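Local coordinates for EDTA monooxygenase (EDTA-degrading bacterium BNC1, PDB 5DQP), which probably acts as a flavin-dependent monooxygenase that uses reduced FMN and molecular oxygen in the breakdown of EDTA, at residues S100-L105 with F192-P197; V112-G117 with P203-P208; F153-H158 with S224-I229; G159-W164 with G196-P201. One frame throughout, in Å; residues are numbered along the deposited sequence.

How the interactions relate
Counted from the N terminus, the first segment to find its partner is 100-105, at the start of helix 102-115, which closes a loop with 192-197 in interaction 1. The far end of the same helix meets 203-208 in interaction 2. Helix 143-161 then pairs with the end of helix 217-226 in interaction 3 and, at its own end, with 196-201 in interaction 4. Interactions 1, 2 and 3 cross one another along the chain. Interaction 4 falls within the loops of interactions 2 and 3, and shares Gly-196 and Pro-197 with interaction 1. Interactions 1, 2 and 4 fasten the connection before strand 210-213 to helices of the luciferase-like TIM barrel; interaction 3 joins two such helices.

Interaction 1: residues S100-L105 with F192-P197; sequences SLPYTL and FKVAGP
Pro-102 and Tyr-103 meet Phe-192, Val-194 and Pro-197 where a helix of the luciferase-like TIM barrel packs on an inserted two-stranded antiparallel sheet. Leu-101 is the N-cap residue of helix 102-115. Pro-102 follows in the first turn and makes the closest apolar contact. Its CG sits over one face of the Phe-192 ring, 3.5 Å above the plane and offset toward the rim, in a CH-pi contact. The closest ring atom to that CG is Phe-192 CD1, at 3.6 Å. Pro-102 CG also lies 4.5 Å from Val-194 CG2.

Tyr-103 comes next. Its CG is anti to the backbone N (chi1 -169°), and the ring presents its edge to the other segment. CD2 of Tyr-103 is 4.3 Å from Val-194 CG1, and farther along the same edge CE2 approaches Gly-196 CA. Asn-135 of the second subunit packs on both Tyr-103 and Val-194, so the contact lies at the dimer interface. A cis peptide precedes Pro-197, whose carbonyl accepts the phenol hydroxyl. Tyr-103 OH donates to Pro-197 O at 3.0 Å, in the carbonyl plane and on a lone pair, with a C=O...donor angle of 134°.

Interaction 2: residues V112-G117 with P203-P208; sequences VNLLSG and PPYGPP
Asn-113 reaches from the last turns of helix 102-115 toward Pro-208, while Leu-114 and Gly-117 meet Pro-203 and Tyr-205. The helix ends in a Schellman motif at Gly-117, and the other segment holds a type I beta turn from Pro-203 to Gly-206. Asn-113 CB lies 4.1 Å from Pro-208 CG. The CG of Asn-113 is anti to the backbone N (chi1 -168°), which sets it 4.2 Å from Pro-208 CG. Beyond, the amide splits its work. ND2 touches Pro-208 CG at 3.9 Å and donates to water 1 at 3.0 Å. That water donates in turn to Gly-206 O at 2.7 Å. OD1 turns to another part of the fold and accepts from Ile-120 N.

Leu-114 CD1 packs on Pro-203 CG at 3.9 Å. Pro-203 CB also lies over one face of the Tyr-205 ring, offset toward the rim. Tyr-205 OH comes within 3.4 Å of Gly-117 C and lies 2.6 Å from water 2, which makes a weak bond to Leu-114 O. An alanine in place of Tyr-205 would probably leave water 2 without its phenol partner and open a gap beside Gly-117.

The proline-rich segment leads into barrel strand 210-213. Trp-161 of helix 143-161 packs on Pro-207 and Pro-208, Ile-120 belongs to strand 120-125, and Phe-73 of the second subunit packs on Leu-114.

Interaction 3: residues F153-H158 with S224-I229; sequences FLEVVH and SRFGEI
Leu-154 lies on the ring of Phe-226 where two helices of the TIM-barrel fold meet. The Leu-154 CB stands 3.5 Å above the ring plane, over its centre, a CH-pi contact. The leucine and the phenylalanine come from opposite sides and pass one another. The CB of Phe-226 points toward helix 143-161, and its CG, anti to the carbonyl carbon (chi1 -63°), comes to 3.9 Å from Leu-154 CG.

His-158, one turn after Leu-154, passes the phenylalanine in the opposite sense. The two rings are nearly parallel, 20° between planes, but displaced to centroids 5.6 Å apart, with little overlap. Their closest atoms are His-158 CD2 and Phe-226 CD1, at 3.6 Å.

Glu-155 CG approaches Phe-226 CZ at 4.0 Å. The Glu-155 carboxylate goes on to Arg-225, its plane turned 61° from the guanidinium. OE2 of Glu-155 and NH2 of Arg-225 form a long salt bridge, 3.9 Å. The stronger partner of NH2 is Glu-151, whose carboxylate lies close to that of Glu-155, and the arginine probably eases their repulsion.

An alanine in place of Phe-226 would probably leave a gap beside Leu-154 CB and His-158 CD2.

Phe-226 ends helix 217-226, and the chain turns at Gly-227 into strand 229-233. Leu-154 also touches Trp-122 of strand 120-125, while His-158 touches Val-210 of strand 210-213.

Interaction 4: residues G159-W164 with G196-P201; sequences GLWNSW and GPLNVP
Leu-198 packs against Leu-160 and Trp-161 at the apolar centre of this contact. Leu-198 CG, anti to the backbone N (chi1 -163°), stands 4.1 Å from Leu-160 O. Leu-198 CB meets Leu-160 CB at 4.1 Å. Farther out, Leu-198 CD2 touches Trp-161 CD1 at 3.7 Å, at the edge of the indole, the leucine and the tryptophan running alongside each other in one direction. Leu-160 CD2 rests 3.9 Å from Gly-196 CA, where a side chain would be tight.

A second apolar patch joins Trp-164 and Pro-201. Pro-201 CB lies 3.8 Å above the indole plane, offset toward the rim, in a CH-pi contact with the six-membered ring. The edge of that indole faces the backbone, with Trp-164 CZ3 3.7 Å from Asn-199 C.

Ser-163 supplies the polar edge. Its OG accepts from Leu-198 N at 2.9 Å, N-H...O angle 161°, and donates to Leu-160 O at 2.9 Å. Leu-160 O also takes Ser-163 N, so two donors grip it. Water 3 donates to both Trp-161 O and Val-200 O.

The contact joins the end of helix 143-161 to the loop before strand 210-213. Trp-161 NE1 bonds to Ala-106 O of helix 102-115, and Trp-164 NE1 to Phe-179 O. Val-182 of strand 181-182 packs on Trp-164, while Phe-33 of the second subunit touches Pro-201.

Interaction 1: residues S100-L105 with F192-P197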
loop_
_atom_site.group_PDB
_atom_site.type_symbol
_atom_site.label_atom_id
_atom_site.label_comp_id
_atom_site.label_asym_id
_atom_site.label_seq_id
_atom_site.Cartn_x
_atom_site.Cartn_y
_atom_site.Cartn_z
ATOM N N SER A 100 9.861 4.215 8.744
ATOM C CA SER A 100 9.226 4.687 7.532
ATOM C C SER A 100 9.921 5.978 7.118
ATOM O O SER A 100 10.452 6.705 7.959
ATOM C CB SER A 100 7.713 4.907 7.733
ATOM O OG SER A 100 7.023 3.696 7.991
ATOM N N LEU A 101 9.946 6.235 5.822
ATOM C CA LEU A 101 10.326 7.556 5.329
ATOM C C LEU A 101 9.099 8.468 5.313
ATOM O O LEU A 101 8.080 8.103 4.716
ATOM C CB LEU A 101 10.923 7.435 3.942
ATOM C CG LEU A 101 12.126 6.488 3.974
ATOM C CD1 LEU A 101 12.586 6.125 2.575
ATOM C CD2 LEU A 101 13.292 7.160 4.777
ATOM N N PRO A 102 9.156 9.644 5.955
ATOM C CA PRO A 102 7.954 10.501 6.055
ATOM C C PRO A 102 7.340 10.897 4.726
ATOM O O PRO A 102 6.117 11.073 4.633
ATOM C CB PRO A 102 8.467 11.759 6.791
ATOM C CG PRO A 102 9.805 11.439 7.291
ATOM C CD PRO A 102 10.358 10.289 6.508
ATOM N N TYR A 103 8.151 11.149 3.705
ATOM C CA TYR A 103 7.545 11.589 2.457
ATOM C C TYR A 103 6.810 10.430 1.802
ATOM O O TYR A 103 5.677 10.584 1.321
ATOM C CB TYR A 103 8.614 12.181 1.543
ATOM C CG TYR A 103 8.060 12.891 0.333
ATOM C CD1 TYR A 103 7.795 12.192 -0.831
ATOM C CD2 TYR A 103 7.812 14.252 0.355
ATOM C CE1 TYR A 103 7.291 12.819 -1.936
ATOM C CE2 TYR A 103 7.305 14.889 -0.742
ATOM C CZ TYR A 103 7.049 14.156 -1.892
ATOM O OH TYR A 103 6.555 14.742 -3.030
ATOM N N THR A 104 7.415 9.246 1.839
ATOM C CA THR A 104 6.748 8.056 1.336
ATOM C C THR A 104 5.464 7.769 2.109
ATOM O O THR A 104 4.399 7.573 1.512
ATOM C CB THR A 104 7.704 6.877 1.405
ATOM O OG1 THR A 104 8.826 7.152 0.553
ATOM C CG2 THR A 104 6.997 5.623 0.923
ATOM N N LEU A 105 5.530 7.765 3.435
ATOM C CA LEU A 105 4.333 7.464 4.219
ATOM C C LEU A 105 3.242 8.511 4.005
ATOM O O LEU A 105 2.069 8.166 3.809
ATOM C CB LEU A 105 4.688 7.347 5.699
ATOM C CG LEU A 105 3.523 6.889 6.580
ATOM C CD1 LEU A 105 4.032 6.116 7.742
ATOM C CD2 LEU A 105 2.731 8.114 7.071
ATOM N N PHE A 192 14.671 14.623 10.798
ATOM C CA PHE A 192 14.231 14.584 9.412
ATOM C C PHE A 192 14.566 15.901 8.736
ATOM O O PHE A 192 14.542 16.967 9.352
ATOM C CB PHE A 192 12.720 14.298 9.298
ATOM C CG PHE A 192 12.302 13.011 9.956
ATOM C CD1 PHE A 192 12.657 11.781 9.403
ATOM C CD2 PHE A 192 11.566 13.021 11.134
ATOM C CE1 PHE A 192 12.294 10.596 10.021
ATOM C CE2 PHE A 192 11.192 11.820 11.766
ATOM C CZ PHE A 192 11.547 10.621 11.212
ATOM N N LYS A 193 14.901 15.799 7.454
ATOM C CA LYS A 193 15.064 16.932 6.555
ATOM C C LYS A 193 14.217 16.629 5.327
ATOM O O LYS A 193 14.478 15.650 4.624
ATOM C CB LYS A 193 16.538 17.129 6.180
ATOM C CG LYS A 193 16.817 18.418 5.447
ATOM C CD LYS A 193 18.236 18.479 4.900
ATOM C CE LYS A 193 18.459 19.760 4.089
ATOM N NZ LYS A 193 19.799 19.781 3.423
ATOM N N VAL A 194 13.192 17.445 5.081
ATOM C CA VAL A 194 12.220 17.160 4.029
ATOM C C VAL A 194 11.750 18.468 3.406
ATOM O O VAL A 194 11.149 19.297 4.089
ATOM C CB VAL A 194 11.015 16.382 4.588
ATOM C CG1 VAL A 194 9.934 16.258 3.533
ATOM C CG2 VAL A 194 11.442 15.007 5.160
ATOM N N ALA A 195 11.987 18.657 2.104
ATOM C CA ALA A 195 11.613 19.912 1.467
ATOM C C ALA A 195 10.119 19.978 1.157
ATOM O O ALA A 195 9.475 20.994 1.436
ATOM C CB ALA A 195 12.435 20.128 0.192
ATOM N N GLY A 196 9.544 18.905 0.599
ATOM C CA GLY A 196 8.197 18.983 0.063
ATOM C C GLY A 196 8.220 19.925 -1.143
ATOM O O GLY A 196 9.293 20.364 -1.527
ATOM N N PRO A 197 7.058 20.239 -1.750
ATOM C CA PRO A 197 5.698 19.787 -1.422
ATOM C C PRO A 197 5.451 18.300 -1.705
ATOM O O PRO A 197 6.210 17.647 -2.436
ATOM C CB PRO A 197 4.812 20.652 -2.327
ATOM C CG PRO A 197 5.692 21.013 -3.487
ATOM C CD PRO A 197 7.067 21.147 -2.920
#

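Interaction 2: residues V112-G117 with P203-P208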
loop_
_atom_site.group_PDB
_atom_site.type_symbol
_atom_site.label_atom_id
_atom_site.label_comp_id
_atom_site.label_asym_id
_atom_site.label_seq_id
_atom_site.Cartn_x
_atom_site.Cartn_y
_atom_site.Cartn_z
ATOM N N VAL A 112 -4.052 6.641 -0.682
ATOM C CA VAL A 112 -5.091 5.648 -0.512
ATOM C C VAL A 112 -6.342 6.325 0.006
ATOM O O VAL A 112 -7.467 5.926 -0.337
ATOM C CB VAL A 112 -4.625 4.479 0.386
ATOM C CG1 VAL A 112 -4.530 4.896 1.861
ATOM C CG2 VAL A 112 -5.553 3.286 0.200
ATOM N N ASN A 113 -6.174 7.380 0.804
ATOM C CA ASN A 113 -7.322 8.130 1.298
ATOM C C ASN A 113 -8.088 8.756 0.143
ATOM O O ASN A 113 -9.304 8.550 -0.008
ATOM C CB ASN A 113 -6.864 9.217 2.279
ATOM C CG ASN A 113 -8.025 9.838 3.036
ATOM O OD1 ASN A 113 -8.901 9.122 3.561
ATOM N ND2 ASN A 113 -8.046 11.158 3.105
ATOM N N LEU A 114 -7.374 9.529 -0.680
ATOM C CA LEU A 114 -7.964 10.209 -1.830
ATOM C C LEU A 114 -8.548 9.205 -2.822
ATOM O O LEU A 114 -9.695 9.348 -3.263
ATOM C CB LEU A 114 -6.901 11.093 -2.488
ATOM C CG LEU A 114 -7.290 12.090 -3.580
ATOM C CD1 LEU A 114 -8.356 13.020 -3.080
ATOM C CD2 LEU A 114 -6.060 12.904 -3.985
ATOM N N LEU A 115 -7.795 8.148 -3.142
ATOM C CA LEU A 115 -8.295 7.158 -4.087
ATOM C C LEU A 115 -9.551 6.467 -3.587
ATOM O O LEU A 115 -10.395 6.066 -4.403
ATOM C CB LEU A 115 -7.238 6.104 -4.386
ATOM C CG LEU A 115 -6.234 6.441 -5.471
ATOM C CD1 LEU A 115 -5.156 5.388 -5.394
ATOM C CD2 LEU A 115 -6.892 6.488 -6.884
ATOM N N SER A 116 -9.693 6.275 -2.268
ATOM C CA SER A 116 -10.881 5.605 -1.756
ATOM C C SER A 116 -12.057 6.553 -1.555
ATOM O O SER A 116 -13.113 6.112 -1.100
ATOM C CB SER A 116 -10.577 4.888 -0.431
ATOM O OG SER A 116 -10.199 5.823 0.556
ATOM N N GLY A 117 -11.903 7.836 -1.847
ATOM C CA GLY A 117 -12.960 8.771 -1.526
ATOM C C GLY A 117 -12.921 9.302 -0.111
ATOM O O GLY A 117 -13.936 9.818 0.370
ATOM N N PRO A 203 -7.479 16.830 0.084
ATOM C CA PRO A 203 -8.864 16.795 -0.373
ATOM C C PRO A 203 -9.654 17.914 0.275
ATOM O O PRO A 203 -9.235 18.449 1.308
ATOM C CB PRO A 203 -9.358 15.415 0.099
ATOM C CG PRO A 203 -8.075 14.643 0.469
ATOM C CD PRO A 203 -7.159 15.709 0.982
ATOM N N PRO A 204 -10.817 18.267 -0.281
ATOM C CA PRO A 204 -11.624 19.331 0.324
ATOM C C PRO A 204 -12.233 18.946 1.658
ATOM O O PRO A 204 -12.610 19.829 2.434
ATOM C CB PRO A 204 -12.709 19.589 -0.734
ATOM C CG PRO A 204 -12.823 18.300 -1.462
ATOM C CD PRO A 204 -11.425 17.742 -1.518
ATOM N N TYR A 205 -12.323 17.667 1.976
ATOM C CA TYR A 205 -12.855 17.263 3.269
ATOM C C TYR A 205 -11.756 16.980 4.308
ATOM O O TYR A 205 -12.058 16.506 5.407
ATOM C CB TYR A 205 -13.765 16.046 3.080
ATOM C CG TYR A 205 -13.112 15.018 2.190
ATOM C CD1 TYR A 205 -12.139 14.166 2.696
ATOM C CD2 TYR A 205 -13.446 14.910 0.844
ATOM C CE1 TYR A 205 -11.508 13.258 1.894
ATOM C CE2 TYR A 205 -12.821 13.973 0.027
ATOM C CZ TYR A 205 -11.859 13.149 0.561
ATOM O OH TYR A 205 -11.231 12.215 -0.229
ATOM N N GLY A 206 -10.495 17.265 3.994
ATOM C CA GLY A 206 -9.460 17.266 5.001
ATOM C C GLY A 206 -8.514 16.089 4.902
ATOM O O GLY A 206 -8.696 15.184 4.086
ATOM N N PRO A 207 -7.513 16.063 5.783
ATOM C CA PRO A 207 -6.447 15.048 5.709
ATOM C C PRO A 207 -6.886 13.706 6.285
ATOM O O PRO A 207 -7.956 13.589 6.907
ATOM C CB PRO A 207 -5.332 15.687 6.555
ATOM C CG PRO A 207 -6.074 16.430 7.619
ATOM C CD PRO A 207 -7.288 17.016 6.888
ATOM N N PRO A 208 -6.083 12.651 6.092
ATOM C CA PRO A 208 -6.418 11.357 6.689
ATOM C C PRO A 208 -6.546 11.447 8.196
ATOM O O PRO A 208 -5.829 12.203 8.854
ATOM C CB PRO A 208 -5.228 10.466 6.301
ATOM C CG PRO A 208 -4.637 11.143 5.078
ATOM C CD PRO A 208 -4.793 12.601 5.369
HETATM O O HOH W 1 -9.750 12.803 4.878
HETATM O O HOH W 2 -11.929 11.731 -2.662
#

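Interaction 3: residues F153-H158 with S224-I229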
loop_
_atom_site.group_PDB
_atom_site.type_symbol
_atom_site.label_atom_id
_atom_site.label_comp_id
_atom_site.label_asym_id
_atom_site.label_seq_id
_atom_site.Cartn_x
_atom_site.Cartn_y
_atom_site.Cartn_z
ATOM N N PHE A 153 8.063 13.232 13.112
ATOM C CA PHE A 153 7.467 12.547 11.971
ATOM C C PHE A 153 6.042 13.041 11.707
ATOM O O PHE A 153 5.658 13.284 10.561
ATOM C CB PHE A 153 7.488 11.034 12.245
ATOM C CG PHE A 153 7.188 10.180 11.054
ATOM C CD1 PHE A 153 5.889 10.039 10.578
ATOM C CD2 PHE A 153 8.196 9.484 10.426
ATOM C CE1 PHE A 153 5.616 9.230 9.497
ATOM C CE2 PHE A 153 7.921 8.695 9.340
ATOM C CZ PHE A 153 6.644 8.563 8.876
ATOM N N LEU A 154 5.235 13.160 12.760
ATOM C CA LEU A 154 3.856 13.596 12.591
ATOM C C LEU A 154 3.783 15.044 12.132
ATOM O O LEU A 154 2.924 15.390 11.311
ATOM C CB LEU A 154 3.078 13.403 13.892
ATOM C CG LEU A 154 2.375 12.047 14.045
ATOM C CD1 LEU A 154 1.345 11.900 12.940
ATOM C CD2 LEU A 154 3.354 10.943 13.963
ATOM N N GLU A 155 4.677 15.908 12.638
ATOM C CA GLU A 155 4.734 17.278 12.133
ATOM C C GLU A 155 5.082 17.305 10.646
ATOM O O GLU A 155 4.496 18.076 9.877
ATOM C CB GLU A 155 5.758 18.106 12.905
ATOM C CG GLU A 155 5.532 18.234 14.388
ATOM C CD GLU A 155 6.600 19.106 15.053
ATOM O OE1 GLU A 155 7.449 19.676 14.328
ATOM O OE2 GLU A 155 6.592 19.223 16.297
ATOM N N VAL A 156 6.070 16.513 10.232
ATOM C CA VAL A 156 6.424 16.481 8.824
ATOM C C VAL A 156 5.222 16.037 8.013
ATOM O O VAL A 156 4.811 16.707 7.065
ATOM C CB VAL A 156 7.632 15.560 8.578
ATOM C CG1 VAL A 156 7.845 15.420 7.083
ATOM C CG2 VAL A 156 8.881 16.112 9.264
ATOM N N VAL A 157 4.592 14.936 8.428
ATOM C CA VAL A 157 3.501 14.386 7.640
ATOM C C VAL A 157 2.351 15.387 7.527
ATOM O O VAL A 157 1.832 15.625 6.434
ATOM C CB VAL A 157 3.054 13.041 8.230
ATOM C CG1 VAL A 157 1.744 12.553 7.567
ATOM C CG2 VAL A 157 4.161 12.051 8.053
ATOM N N HIS A 158 1.922 15.988 8.648
ATOM C CA HIS A 158 0.843 16.970 8.550
ATOM C C HIS A 158 1.248 18.142 7.665
ATOM O O HIS A 158 0.449 18.625 6.849
ATOM C CB HIS A 158 0.415 17.453 9.938
ATOM C CG HIS A 158 -0.638 16.590 10.563
ATOM N ND1 HIS A 158 -1.961 16.642 10.182
ATOM C CD2 HIS A 158 -0.555 15.621 11.506
ATOM C CE1 HIS A 158 -2.654 15.761 10.881
ATOM N NE2 HIS A 158 -1.823 15.123 11.686
ATOM N N SER A 224 -2.541 13.459 22.442
ATOM C CA SER A 224 -3.186 14.746 22.694
ATOM C C SER A 224 -2.886 15.736 21.574
ATOM O O SER A 224 -3.691 16.640 21.321
ATOM C CB SER A 224 -2.748 15.312 24.055
ATOM O OG SER A 224 -1.399 15.782 24.020
ATOM N N ARG A 225 -1.752 15.560 20.875
ATOM C CA ARG A 225 -1.311 16.450 19.798
ATOM C C ARG A 225 -1.828 16.024 18.430
ATOM O O ARG A 225 -2.204 16.875 17.618
ATOM C CB ARG A 225 0.226 16.529 19.764
ATOM C CG ARG A 225 0.845 17.092 21.059
ATOM C CD ARG A 225 2.381 17.197 21.023
ATOM N NE ARG A 225 2.846 17.791 19.774
ATOM C CZ ARG A 225 2.799 19.091 19.488
ATOM N NH1 ARG A 225 2.311 19.952 20.372
ATOM N NH2 ARG A 225 3.237 19.534 18.315
ATOM N N PHE A 226 -1.854 14.720 18.159
ATOM C CA PHE A 226 -2.129 14.202 16.826
ATOM C C PHE A 226 -3.214 13.139 16.745
ATOM O O PHE A 226 -3.722 12.911 15.650
ATOM C CB PHE A 226 -0.849 13.620 16.220
ATOM C CG PHE A 226 0.221 14.636 16.029
ATOM C CD1 PHE A 226 0.111 15.578 15.027
ATOM C CD2 PHE A 226 1.326 14.668 16.869
ATOM C CE1 PHE A 226 1.096 16.546 14.848
ATOM C CE2 PHE A 226 2.305 15.631 16.703
ATOM C CZ PHE A 226 2.193 16.562 15.693
ATOM N N GLY A 227 -3.582 12.482 17.842
ATOM C CA GLY A 227 -4.519 11.373 17.760
ATOM C C GLY A 227 -5.951 11.874 17.715
ATOM O O GLY A 227 -6.353 12.719 18.518
ATOM N N GLU A 228 -6.714 11.382 16.750
ATOM C CA GLU A 228 -8.135 11.691 16.691
ATOM C C GLU A 228 -8.965 10.519 17.146
ATOM O O GLU A 228 -10.072 10.707 17.658
ATOM C CB GLU A 228 -8.526 12.076 15.266
ATOM C CG GLU A 228 -7.526 13.058 14.714
ATOM C CD GLU A 228 -7.828 13.503 13.305
ATOM O OE1 GLU A 228 -7.127 13.049 12.365
ATOM O OE2 GLU A 228 -8.761 14.313 13.146
ATOM N N ILE A 229 -8.439 9.313 16.953
ATOM C CA ILE A 229 -8.973 8.110 17.560
ATOM C C ILE A 229 -7.883 7.492 18.416
ATOM O O ILE A 229 -6.725 7.381 17.993
ATOM C CB ILE A 229 -9.469 7.087 16.529
ATOM C CG1 ILE A 229 -10.347 7.749 15.468
ATOM C CG2 ILE A 229 -10.204 5.966 17.249
ATOM C CD1 ILE A 229 -10.781 6.770 14.370
#

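Interaction 4: residues G159-W164 with G196-P201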
loop_
_atom_site.group_PDB
_atom_site.type_symbol
_atom_site.label_atom_id
_atom_site.label_comp_id
_atom_site.label_asym_id
_atom_site.label_seq_id
_atom_site.Cartn_x
_atom_site.Cartn_y
_atom_site.Cartn_z
ATOM N N GLY A 159 2.499 18.595 7.792
ATOM C CA GLY A 159 2.999 19.626 6.899
ATOM C C GLY A 159 2.923 19.228 5.435
ATOM O O GLY A 159 2.519 20.027 4.590
ATOM N N LEU A 160 3.281 17.979 5.120
ATOM C CA LEU A 160 3.195 17.501 3.739
ATOM C C LEU A 160 1.758 17.446 3.249
ATOM O O LEU A 160 1.461 17.839 2.113
ATOM C CB LEU A 160 3.851 16.124 3.610
ATOM C CG LEU A 160 5.370 16.216 3.709
ATOM C CD1 LEU A 160 6.025 14.842 3.755
ATOM C CD2 LEU A 160 5.908 17.031 2.519
ATOM N N TRP A 161 0.854 16.908 4.063
ATOM C CA TRP A 161 -0.541 16.861 3.651
ATOM C C TRP A 161 -1.066 18.244 3.271
ATOM O O TRP A 161 -1.851 18.374 2.329
ATOM C CB TRP A 161 -1.389 16.231 4.752
ATOM C CG TRP A 161 -1.208 14.742 4.820
ATOM C CD1 TRP A 161 -0.756 13.914 3.822
ATOM C CD2 TRP A 161 -1.428 13.911 5.960
ATOM N NE1 TRP A 161 -0.709 12.605 4.271
ATOM C CE2 TRP A 161 -1.105 12.582 5.583
ATOM C CE3 TRP A 161 -1.863 14.159 7.264
ATOM C CZ2 TRP A 161 -1.225 11.512 6.460
ATOM C CZ3 TRP A 161 -1.970 13.098 8.135
ATOM C CH2 TRP A 161 -1.662 11.788 7.725
ATOM N N ASN A 162 -0.623 19.294 3.966
ATOM C CA ASN A 162 -1.167 20.620 3.707
ATOM C C ASN A 162 -0.436 21.372 2.627
ATOM O O ASN A 162 -0.856 22.482 2.304
ATOM C CB ASN A 162 -1.171 21.460 4.983
ATOM C CG ASN A 162 -2.191 20.968 5.966
ATOM O OD1 ASN A 162 -3.234 20.450 5.575
ATOM N ND2 ASN A 162 -1.895 21.100 7.247
ATOM N N SER A 163 0.638 20.806 2.062
ATOM C CA SER A 163 1.536 21.557 1.195
ATOM C C SER A 163 1.044 21.673 -0.247
ATOM O O SER A 163 1.647 22.436 -1.016
ATOM C CB SER A 163 2.940 20.930 1.204
ATOM O OG SER A 163 2.947 19.680 0.515
ATOM N N TRP A 164 -0.000 20.933 -0.646
ATOM C CA TRP A 164 -0.586 21.070 -1.982
ATOM C C TRP A 164 -2.095 21.128 -1.826
ATOM O O TRP A 164 -2.732 20.103 -1.575
ATOM C CB TRP A 164 -0.191 19.928 -2.911
ATOM C CG TRP A 164 -0.730 20.110 -4.323
ATOM C CD1 TRP A 164 -1.246 21.264 -4.880
ATOM C CD2 TRP A 164 -0.801 19.118 -5.342
ATOM N NE1 TRP A 164 -1.615 21.045 -6.191
ATOM C CE2 TRP A 164 -1.338 19.741 -6.502
ATOM C CE3 TRP A 164 -0.421 17.780 -5.415
ATOM C CZ2 TRP A 164 -1.548 19.045 -7.683
ATOM C CZ3 TRP A 164 -0.621 17.100 -6.595
ATOM C CH2 TRP A 164 -1.172 17.731 -7.712
ATOM N N GLY A 196 9.544 18.905 0.599
ATOM C CA GLY A 196 8.197 18.983 0.063
ATOM C C GLY A 196 8.220 19.925 -1.143
ATOM O O GLY A 196 9.293 20.364 -1.527
ATOM N N PRO A 197 7.058 20.239 -1.750
ATOM C CA PRO A 197 5.698 19.787 -1.422
ATOM C C PRO A 197 5.451 18.300 -1.705
ATOM O O PRO A 197 6.210 17.647 -2.436
ATOM C CB PRO A 197 4.812 20.652 -2.327
ATOM C CG PRO A 197 5.692 21.013 -3.487
ATOM C CD PRO A 197 7.067 21.147 -2.920
ATOM N N LEU A 198 4.387 17.784 -1.087
ATOM C CA LEU A 198 3.847 16.479 -1.421
ATOM C C LEU A 198 3.193 16.530 -2.792
ATOM O O LEU A 198 2.601 17.538 -3.171
ATOM C CB LEU A 198 2.814 16.062 -0.386
ATOM C CG LEU A 198 2.372 14.612 -0.279
ATOM C CD1 LEU A 198 3.562 13.765 0.135
ATOM C CD2 LEU A 198 1.232 14.516 0.756
ATOM N N ASN A 199 3.300 15.423 -3.541
ATOM C CA ASN A 199 2.655 15.290 -4.841
ATOM C C ASN A 199 1.309 14.553 -4.768
ATOM O O ASN A 199 0.914 13.865 -5.711
ATOM C CB ASN A 199 3.602 14.612 -5.833
ATOM C CG ASN A 199 3.955 13.192 -5.439
ATOM O OD1 ASN A 199 3.730 12.763 -4.307
ATOM N ND2 ASN A 199 4.534 12.459 -6.373
ATOM N N VAL A 200 0.575 14.712 -3.677
ATOM C CA VAL A 200 -0.803 14.243 -3.571
ATOM C C VAL A 200 -1.553 15.400 -2.935
ATOM O O VAL A 200 -1.109 15.906 -1.904
ATOM C CB VAL A 200 -0.935 12.969 -2.716
ATOM C CG1 VAL A 200 -2.410 12.546 -2.626
ATOM C CG2 VAL A 200 -0.064 11.833 -3.255
ATOM N N PRO A 201 -2.662 15.865 -3.497
ATOM C CA PRO A 201 -3.280 17.090 -2.979
ATOM C C PRO A 201 -4.203 16.835 -1.794
ATOM O O PRO A 201 -4.827 15.780 -1.670
ATOM C CB PRO A 201 -4.073 17.604 -4.183
ATOM C CG PRO A 201 -4.538 16.306 -4.816
ATOM C CD PRO A 201 -3.389 15.332 -4.666
HETATM O O HOH W 3 -2.147 15.889 0.824
#